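Local coordinates for protein alpha-galacturonidase (Bacillus subtilis, PDB 3FEF) that hydrolyses alpha-1,4-linked galacturonate oligomers, releasing alpha-D-galacturonate, as an NAD- and manganese-dependent family 4 glycoside hydrolase that forms a homotetramer, at residues T184-I189 / A229-S234; T211-S214 / L220-I223; E181-T184 / E190-R193. One frame throughout, in Å; residues are numbered along the deposited sequence.

Contact 1: T184-I189 / A229-S234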
loop_
_atom_site.group_PDB
_atom_site.type_symbol
_atom_site.label_atom_id
_atom_site.label_comp_id
_atom_site.label_asym_id
_atom_site.label_seq_id
_atom_site.Cartn_x
_atom_site.Cartn_y
_atom_site.Cartn_z
ATOM N N THR A 184 27.697 -26.671 19.145
ATOM C CA THR A 184 28.749 -27.493 19.709
ATOM C C THR A 184 28.362 -28.042 21.085
ATOM O O THR A 184 28.479 -29.235 21.342
ATOM C CB THR A 184 30.044 -26.705 19.870
ATOM O OG1 THR A 184 30.452 -26.208 18.596
ATOM C CG2 THR A 184 31.146 -27.607 20.432
ATOM N N GLU A 185 27.894 -27.176 21.970
ATOM C CA GLU A 185 27.555 -27.638 23.304
ATOM C C GLU A 185 26.326 -28.535 23.381
ATOM O O GLU A 185 26.261 -29.399 24.239
ATOM C CB GLU A 185 27.394 -26.484 24.276
ATOM C CG GLU A 185 27.442 -26.971 25.703
ATOM C CD GLU A 185 26.468 -26.255 26.584
ATOM O OE1 GLU A 185 26.719 -25.068 26.889
ATOM O OE2 GLU A 185 25.455 -26.885 26.979
ATOM N N ARG A 186 25.348 -28.334 22.506
ATOM C CA ARG A 186 24.118 -29.098 22.591
ATOM C C ARG A 186 24.218 -30.351 21.734
ATOM O O ARG A 186 23.571 -31.353 22.015
ATOM C CB ARG A 186 22.903 -28.270 22.138
ATOM C CG ARG A 186 22.741 -26.877 22.770
ATOM C CD ARG A 186 22.582 -26.927 24.293
ATOM N NE ARG A 186 21.664 -27.983 24.719
ATOM C CZ ARG A 186 21.641 -28.496 25.944
ATOM N NH1 ARG A 186 22.484 -28.052 26.869
ATOM N NH2 ARG A 186 20.776 -29.456 26.245
ATOM N N LEU A 187 25.020 -30.294 20.682
ATOM C CA LEU A 187 25.027 -31.366 19.697
ATOM C C LEU A 187 26.374 -32.050 19.617
ATOM O O LEU A 187 26.482 -33.156 19.095
ATOM C CB LEU A 187 24.635 -30.834 18.315
ATOM C CG LEU A 187 23.349 -30.000 18.272
ATOM C CD1 LEU A 187 22.992 -29.571 16.839
ATOM C CD2 LEU A 187 22.191 -30.755 18.928
ATOM N N GLY A 188 27.404 -31.397 20.128
ATOM C CA GLY A 188 28.739 -31.985 20.126
ATOM C C GLY A 188 29.502 -31.827 18.823
ATOM O O GLY A 188 30.639 -32.282 18.706
ATOM N N ILE A 189 28.902 -31.174 17.835
ATOM C CA ILE A 189 29.589 -30.998 16.552
ATOM C C ILE A 189 30.168 -29.602 16.339
ATOM O O ILE A 189 29.611 -28.604 16.791
ATOM C CB ILE A 189 28.689 -31.380 15.374
ATOM C CG1 ILE A 189 27.577 -30.352 15.175
ATOM C CG2 ILE A 189 28.096 -32.766 15.599
ATOM C CD1 ILE A 189 26.481 -30.836 14.239
ATOM N N ALA A 229 16.029 -22.680 28.249
ATOM C CA ALA A 229 15.415 -23.223 29.454
ATOM C C ALA A 229 16.504 -23.654 30.414
ATOM O O ALA A 229 16.370 -23.512 31.620
ATOM C CB ALA A 229 14.511 -24.389 29.132
ATOM N N HIS A 230 17.599 -24.166 29.876
ATOM C CA HIS A 230 18.655 -24.634 30.731
ATOM C C HIS A 230 19.506 -23.526 31.358
ATOM O O HIS A 230 19.913 -23.644 32.508
ATOM C CB HIS A 230 19.540 -25.649 30.005
ATOM C CG HIS A 230 20.268 -26.559 30.937
ATOM N ND1 HIS A 230 21.632 -26.491 31.132
ATOM C CD2 HIS A 230 19.815 -27.529 31.767
ATOM C CE1 HIS A 230 21.992 -27.394 32.030
ATOM N NE2 HIS A 230 20.908 -28.036 32.430
ATOM N N TYR A 231 19.776 -22.453 30.624
ATOM C CA TYR A 231 20.674 -21.408 31.131
ATOM C C TYR A 231 19.999 -20.078 31.398
ATOM O O TYR A 231 20.667 -19.071 31.626
ATOM C CB TYR A 231 21.832 -21.189 30.158
ATOM C CG TYR A 231 22.708 -22.400 29.975
ATOM C CD1 TYR A 231 23.617 -22.773 30.961
ATOM C CD2 TYR A 231 22.634 -23.170 28.820
ATOM C CE1 TYR A 231 24.434 -23.881 30.803
ATOM C CE2 TYR A 231 23.437 -24.283 28.653
ATOM C CZ TYR A 231 24.337 -24.633 29.653
ATOM O OH TYR A 231 25.152 -25.728 29.500
ATOM N N GLY A 232 18.678 -20.073 31.348
ATOM C CA GLY A 232 17.889 -18.868 31.581
ATOM C C GLY A 232 18.198 -18.180 32.896
ATOM O O GLY A 232 18.334 -16.953 32.942
ATOM N N GLU A 233 18.307 -18.966 33.966
ATOM C CA GLU A 233 18.601 -18.436 35.298
ATOM C C GLU A 233 20.075 -18.094 35.439
ATOM O O GLU A 233 20.433 -16.974 35.787
ATOM C CB GLU A 233 18.210 -19.448 36.377
ATOM C CG GLU A 233 16.783 -19.944 36.241
ATOM C CD GLU A 233 15.770 -18.872 36.587
ATOM O OE1 GLU A 233 15.969 -18.175 37.609
ATOM O OE2 GLU A 233 14.778 -18.721 35.839
ATOM N N SER A 234 20.936 -19.062 35.145
ATOM C CA SER A 234 22.366 -18.875 35.395
ATOM C C SER A 234 23.043 -18.022 34.329
ATOM O O SER A 234 24.108 -17.466 34.565
ATOM C CB SER A 234 23.062 -20.229 35.453
ATOM O OG SER A 234 22.946 -20.878 34.197
#

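Contact 2: T211-S214 / L220-I223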
loop_
_atom_site.group_PDB
_atom_site.type_symbol
_atom_site.label_atom_id
_atom_site.label_comp_id
_atom_site.label_asym_id
_atom_site.label_seq_id
_atom_site.Cartn_x
_atom_site.Cartn_y
_atom_site.Cartn_z
ATOM N N THR A 211 14.052 -15.071 13.416
ATOM C CA THR A 211 12.818 -15.840 13.456
ATOM C C THR A 211 13.006 -17.236 12.835
ATOM O O THR A 211 12.164 -18.113 12.998
ATOM C CB THR A 211 11.719 -15.087 12.700
ATOM O OG1 THR A 211 12.164 -14.847 11.361
ATOM C CG2 THR A 211 11.464 -13.755 13.351
ATOM N N LYS A 212 14.106 -17.428 12.111
ATOM C CA LYS A 212 14.454 -18.736 11.570
ATOM C C LYS A 212 15.966 -18.802 11.536
ATOM O O LYS A 212 16.633 -17.792 11.292
ATOM C CB LYS A 212 13.941 -18.926 10.136
ATOM C CG LYS A 212 12.475 -18.631 9.899
ATOM C CD LYS A 212 12.262 -18.326 8.407
ATOM C CE LYS A 212 10.802 -18.050 8.075
ATOM N NZ LYS A 212 10.649 -17.246 6.813
ATOM N N ALA A 213 16.500 -19.991 11.780
ATOM C CA ALA A 213 17.925 -20.193 11.859
ATOM C C ALA A 213 18.264 -21.663 11.654
ATOM O O ALA A 213 17.529 -22.567 12.075
ATOM C CB ALA A 213 18.437 -19.714 13.209
ATOM N N SER A 214 19.373 -21.909 10.988
ATOM C CA SER A 214 19.767 -23.265 10.737
ATOM C C SER A 214 21.271 -23.383 10.660
ATOM O O SER A 214 21.987 -22.400 10.336
ATOM C CB SER A 214 19.149 -23.764 9.436
ATOM O OG SER A 214 19.586 -22.979 8.336
ATOM N N LEU A 220 17.704 -24.477 14.254
ATOM C CA LEU A 220 18.310 -24.031 15.500
ATOM C C LEU A 220 17.297 -23.498 16.497
ATOM O O LEU A 220 17.624 -23.346 17.674
ATOM C CB LEU A 220 19.425 -22.994 15.265
ATOM C CG LEU A 220 20.568 -23.478 14.361
ATOM C CD1 LEU A 220 21.682 -22.440 14.258
ATOM C CD2 LEU A 220 21.118 -24.783 14.855
ATOM N N LEU A 221 16.073 -23.208 16.056
ATOM C CA LEU A 221 15.139 -22.552 16.980
ATOM C C LEU A 221 14.688 -23.415 18.150
ATOM O O LEU A 221 14.640 -22.926 19.277
ATOM C CB LEU A 221 13.937 -21.879 16.280
ATOM C CG LEU A 221 14.240 -20.376 16.353
ATOM C CD1 LEU A 221 14.996 -19.890 15.106
ATOM C CD2 LEU A 221 13.002 -19.539 16.629
ATOM N N PRO A 222 14.351 -24.693 17.885
ATOM C CA PRO A 222 14.011 -25.636 18.956
ATOM C C PRO A 222 15.172 -25.852 19.913
ATOM O O PRO A 222 14.962 -26.008 21.106
ATOM C CB PRO A 222 13.698 -26.933 18.191
ATOM C CG PRO A 222 13.167 -26.439 16.873
ATOM C CD PRO A 222 14.035 -25.240 16.555
ATOM N N ILE A 223 16.389 -25.857 19.382
ATOM C CA ILE A 223 17.586 -26.012 20.195
ATOM C C ILE A 223 17.834 -24.801 21.077
ATOM O O ILE A 223 18.233 -24.938 22.228
ATOM C CB ILE A 223 18.835 -26.242 19.320
ATOM C CG1 ILE A 223 18.706 -27.572 18.574
ATOM C CG2 ILE A 223 20.085 -26.242 20.170
ATOM C CD1 ILE A 223 19.933 -27.913 17.738
#

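Contact 3: E181-T184 / E190-R193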
loop_
_atom_site.group_PDB
_atom_site.type_symbol
_atom_site.label_atom_id
_atom_site.label_comp_id
_atom_site.label_asym_id
_atom_site.label_seq_id
_atom_site.Cartn_x
_atom_site.Cartn_y
_atom_site.Cartn_z
ATOM N N GLU A 181 28.277 -21.774 19.125
ATOM C CA GLU A 181 28.739 -22.435 20.339
ATOM C C GLU A 181 27.666 -23.318 20.975
ATOM O O GLU A 181 27.981 -24.355 21.582
ATOM C CB GLU A 181 29.308 -21.429 21.338
ATOM C CG GLU A 181 30.581 -20.760 20.813
ATOM C CD GLU A 181 31.310 -19.960 21.856
ATOM O OE1 GLU A 181 30.996 -20.096 23.057
ATOM O OE2 GLU A 181 32.201 -19.179 21.469
HETATM N N MSE A 182 26.406 -22.924 20.808
HETATM C CA MSE A 182 25.292 -23.712 21.311
HETATM C C MSE A 182 25.193 -25.035 20.557
HETATM O O MSE A 182 24.951 -26.075 21.155
HETATM C CB MSE A 182 23.985 -22.921 21.203
HETATM C CG MSE A 182 22.732 -23.764 21.255
HETATM SE SE MSE A 182 21.149 -22.758 20.601
HETATM C CE MSE A 182 21.445 -23.009 18.679
ATOM N N VAL A 183 25.373 -24.977 19.242
ATOM C CA VAL A 183 25.434 -26.167 18.399
ATOM C C VAL A 183 26.493 -27.164 18.893
ATOM O O VAL A 183 26.221 -28.357 19.024
ATOM C CB VAL A 183 25.768 -25.789 16.947
ATOM C CG1 VAL A 183 26.083 -27.035 16.121
ATOM C CG2 VAL A 183 24.611 -24.963 16.313
ATOM N N THR A 184 27.697 -26.671 19.145
ATOM C CA THR A 184 28.749 -27.493 19.709
ATOM C C THR A 184 28.362 -28.042 21.085
ATOM O O THR A 184 28.479 -29.235 21.342
ATOM C CB THR A 184 30.044 -26.705 19.870
ATOM O OG1 THR A 184 30.452 -26.208 18.596
ATOM C CG2 THR A 184 31.146 -27.607 20.432
ATOM N N GLU A 190 31.304 -29.551 15.653
ATOM C CA GLU A 190 31.971 -28.294 15.329
ATOM C C GLU A 190 31.174 -27.446 14.348
ATOM O O GLU A 190 30.431 -27.954 13.522
ATOM C CB GLU A 190 33.337 -28.582 14.715
ATOM C CG GLU A 190 34.241 -29.351 15.632
ATOM C CD GLU A 190 34.559 -28.572 16.879
ATOM O OE1 GLU A 190 35.235 -27.526 16.769
ATOM O OE2 GLU A 190 34.138 -29.003 17.971
ATOM N N VAL A 191 31.336 -26.137 14.446
ATOM C CA VAL A 191 30.868 -25.237 13.402
ATOM C C VAL A 191 32.099 -24.465 13.012
ATOM O O VAL A 191 32.711 -23.836 13.860
ATOM C CB VAL A 191 29.783 -24.277 13.899
ATOM C CG1 VAL A 191 29.522 -23.201 12.859
ATOM C CG2 VAL A 191 28.503 -25.041 14.202
ATOM N N PRO A 192 32.490 -24.547 11.727
ATOM C CA PRO A 192 33.741 -23.958 11.244
ATOM C C PRO A 192 33.708 -22.424 11.170
ATOM O O PRO A 192 34.725 -21.772 11.397
ATOM C CB PRO A 192 33.900 -24.560 9.832
ATOM C CG PRO A 192 32.697 -25.460 9.601
ATOM C CD PRO A 192 31.680 -25.117 10.635
ATOM N N ARG A 193 32.548 -21.853 10.859
ATOM C CA ARG A 193 32.424 -20.401 10.724
ATOM C C ARG A 193 31.062 -19.929 11.198
ATOM O O ARG A 193 30.049 -20.593 10.952
ATOM C CB ARG A 193 32.604 -19.992 9.263
ATOM C CG ARG A 193 34.046 -19.860 8.815
ATOM C CD ARG A 193 34.189 -20.201 7.336
ATOM N NE ARG A 193 32.909 -20.517 6.697
ATOM C CZ ARG A 193 32.304 -19.756 5.791
ATOM N NH1 ARG A 193 32.845 -18.609 5.407
ATOM N NH2 ARG A 193 31.150 -20.142 5.266
HETATM O O HOH W 1 32.998 -25.187 16.579
#

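Contact 1: T184-I189 / A229-S234
Y231 gives its phenolic proton to the carboxylate of E185, and this single hydrogen bond, OH to OE2 at 2.8 Å, joins at the protein surface the last turns of helix 171-187, which follows the last strand of the Rossmann-type sheet, and of helix 220-231 in the C-terminal family region. The two side chains approach from opposite directions, the carboxylate at the edge of the phenol ring with the two planes 80° apart; the hydroxyl meets OE2 on its syn side, 33° out of the carboxylate plane. A second donor shares that oxygen: NH1 of R186 lies 3.2 Å from OE2 of E185, close to the C-O line, in a salt bridge between sequence neighbours. The two donors reach OE2 from opposite faces of its plane, and the positive guanidinium would be expected to keep E185 ionised. E185 reaches across because its CG stands anti to the backbone N (chi1 -164°), with the chain then bent at chi2. Its other oxygen, OE1, has a weak hydrogen bond to the hydroxyl of Y236, whose ring meets that of Y231 edge to face; F227 meets the Y231 ring as well. On one face of the phenol, offset toward its rim, lies ND1 of H230, 3.6 Å above the plane. Behind E185, G188 leaves the helix with positive phi, and the last turn is closed by the backbone bond from G188 N to T184 O, 2.7 Å long.

Contact 2: T211-S214 / L220-I223
L220 and L221 both turn toward strand 207-215 and both touch the CB of A213, which lies 4.0 Å from CB of L220 and 3.9 Å from CD1 of L221. The two leucines then diverge. With its CG anti to the carbonyl carbon (chi1 -58°), L220 runs alongside the backbone of S214, its CG 3.7 Å from S214 CA and its CD1 against the carbonyl carbon of S214. L221 goes the other way along the strand and sets CD1 3.7 Å from the backbone N of A213, beside K212 CA, while CD2 reaches the carbonyl oxygen of T211. One backbone bond, from L220 N to A213 O at 2.9 Å, ties the two segments. Cut back to an alanine, L220 would lose the CG and CD1 that lie along S214 and would probably leave a gap there and beside V183. The chain turns back from strand 207-215 through the short antiparallel strand 218-219 and runs straight on into helix 220-231. On the neighbouring strand 197-202, V199 meets A213 and I197 meets L220; V183 of helix 171-187 also touches L220, and K212 and S214 pack against R372 and R370 of a second subunit.

Contact 3: E181-T184 / E190-R193
V183 and V191 meet through their methyls, and this is the tightly packed half of the contact, where the chain leaving helix 171-187 passes back beside its last turn at E190 and V191. CG2 of V191 lies 3.7 Å from CG1 of V183 and 3.9 Å from its CB, the two side chains crossing at about a right angle. V183 puts CG1 there by holding it anti to the backbone N (chi1 170°), while its other methyl, CG2, lies beside that N. The other side is looser and holds a bridging water. T184 brings CG2 no nearer than 4.1 Å to OE2 of E190, whose side chain bends at chi2, bringing its end nearer although CB points away. The water accepts from V191 N at 2.9 Å, donates weakly to OE1 of E190 at 3.2 Å, and has a weak bond to OG1 of T184 at 3.4 Å. The one proton of OG1 has the carbonyl oxygens of I189 and, weakly, A180 within reach. Inward from the valines, V183 packs on I189 and on L220 near the start of helix 220-231, while V191 and P192 lean on Y215 of strand 207-215, where the loop heads for strand 197-202.

How the contacts relate
After the six-stranded parallel sheet of its N-terminal part, the chain reaches the end of helix 171-187, where contact 3 closes a short loop by folding 190-193 back on 181-184. It then runs through strands 197-202 and 207-215 to contact 2, whose small loop follows in series and leads into helix 220-231. Contact 1 starts from the same part of helix 171-187 as contact 3, shares T184 with it, and closes the long loop at 229-234, so contact 2 is nested inside. The contacts touch one another through apolar packing: I223 CD1 on L187 CD1 (3.6 Å), I223 CG2 on M182 SE (3.7 Å), and I189 on V183. Together they tie the two helices to the antiparallel sheet.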